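Local coordinates for protein dual oxidase maturation factor 1 (Mus musculus, PDB 6WXU) that probably supports the maturation of the dual oxidase DUOX1 and its transport from the endoplasmic reticulum to the plasma membrane, at residues T85-K88 / W94-V97. Sequence-based numbering, arbitrary orientation.
Sequences TTYK and WVSV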
# COMPACT_ATOMS: atom_id res chain seq x y z
N THR B 85 25.44 -19.09 3.62
CA THR B 85 24.86 -18.15 2.67
C THR B 85 25.14 -16.72 3.12
O THR B 85 25.61 -16.47 4.24
CB THR B 85 23.35 -18.35 2.53
OG1 THR B 85 22.73 -18.19 3.80
CG2 THR B 85 23.05 -19.73 2.00
N THR B 86 24.86 -15.77 2.24
CA THR B 86 24.87 -14.38 2.62
C THR B 86 23.65 -14.09 3.50
O THR B 86 22.69 -14.85 3.53
CB THR B 86 24.86 -13.47 1.39
OG1 THR B 86 23.65 -13.67 0.66
CG2 THR B 86 26.03 -13.80 0.50
N TYR B 87 23.70 -12.97 4.21
CA TYR B 87 22.63 -12.65 5.15
C TYR B 87 21.84 -11.42 4.73
O TYR B 87 20.62 -11.51 4.54
CB TYR B 87 23.22 -12.45 6.55
CG TYR B 87 22.17 -12.19 7.61
CD1 TYR B 87 20.92 -12.76 7.52
CD2 TYR B 87 22.45 -11.37 8.69
CE1 TYR B 87 19.96 -12.52 8.48
CE2 TYR B 87 21.50 -11.13 9.65
CZ TYR B 87 20.26 -11.71 9.54
OH TYR B 87 19.31 -11.47 10.50
N LYS B 88 22.48 -10.27 4.57
CA LYS B 88 21.75 -9.02 4.38
C LYS B 88 22.54 -8.14 3.42
O LYS B 88 23.64 -8.48 2.99
CB LYS B 88 21.52 -8.32 5.71
CG LYS B 88 22.79 -7.86 6.38
CD LYS B 88 22.49 -7.18 7.69
CE LYS B 88 23.76 -6.70 8.35
NZ LYS B 88 23.48 -6.03 9.65
N TRP B 94 28.99 -13.69 5.84
CA TRP B 94 28.20 -14.88 5.57
C TRP B 94 27.79 -15.54 6.88
O TRP B 94 28.47 -15.39 7.91
CB TRP B 94 28.98 -15.88 4.72
CG TRP B 94 29.13 -15.47 3.29
CD1 TRP B 94 29.41 -14.23 2.83
CD2 TRP B 94 29.00 -16.31 2.15
NE1 TRP B 94 29.46 -14.24 1.46
CE2 TRP B 94 29.22 -15.51 1.01
CE3 TRP B 94 28.72 -17.67 1.97
CZ2 TRP B 94 29.16 -16.01 -0.28
CZ3 TRP B 94 28.67 -18.17 0.68
CH2 TRP B 94 28.89 -17.34 -0.42
N VAL B 95 26.68 -16.27 6.85
CA VAL B 95 26.16 -16.96 8.01
C VAL B 95 26.02 -18.44 7.69
O VAL B 95 25.95 -18.85 6.53
CB VAL B 95 24.81 -16.39 8.48
CG1 VAL B 95 24.97 -14.96 8.91
CG2 VAL B 95 23.79 -16.49 7.37
N SER B 96 25.98 -19.25 8.74
CA SER B 96 25.79 -20.70 8.63
C SER B 96 24.40 -21.03 9.15
O SER B 96 24.14 -20.91 10.36
CB SER B 96 26.86 -21.44 9.41
OG SER B 96 26.67 -22.84 9.32
N VAL B 97 23.50 -21.44 8.26
CA VAL B 97 22.09 -21.55 8.56
C VAL B 97 21.59 -22.95 8.22
O VAL B 97 22.32 -23.79 7.71
CB VAL B 97 21.26 -20.48 7.81
CG1 VAL B 97 21.49 -19.13 8.41
CG2 VAL B 97 21.64 -20.48 6.35
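Thr-85 and Val-95 face each other as an antiparallel hydrogen-bonded pair: Val-95 N donates to Thr-85 O at 2.8 Å, nearly straight at 168°, and Thr-85 N returns a bond to Val-95 O at 3.0 Å. The side chains of this pair lie on the same face of the sheet, where Val-95 CG2 sits against Thr-85 O and, less closely, against OG1. Thr-85 OG1 stands between its own backbone N and carbonyl carbon (chi1 59°), which brings it 3.6 Å from CG2 of Val-97, the two side chains crossing at about a right angle; the same hydroxyl makes a weak hydrogen bond to Thr-86 O.

The Trp-94 indole turns one face to the Thr-85 backbone and the Thr-86 methyl: Thr-85 C and Thr-86 CG2 both lie over it, displaced toward the rim. CG2 of Thr-86 makes a CH-pi contact 3.9 Å from the centroid of the Trp-94 five-membered ring, over the pyrrole part, with NE1 and CE2 its nearest ring atoms. The Thr-86 hydroxyl is hydrogen-bonded instead to Asp-152 OD2. A polar side chain of another protein in the assembly also packs on Trp-94.

Beyond the paired residues, Tyr-87 rests CB on Val-95 CG1 at 3.9 Å. With CG anti to the backbone N (chi1 -176°), the ring runs on past Val-95 and ends in a hydroxyl hydrogen-bonded to that of Tyr-126, and the side chain also touches a mannose of a protein-linked glycan. Gln-119 and Leu-120 add to the packing on Val-95.

These residues form the end, next to the connecting loop, of the beta hairpin of strands 77-86 and 94-103, neighbouring strands of the antiparallel sheet in the part of this DUOXA-family chain predicted to be extracellular.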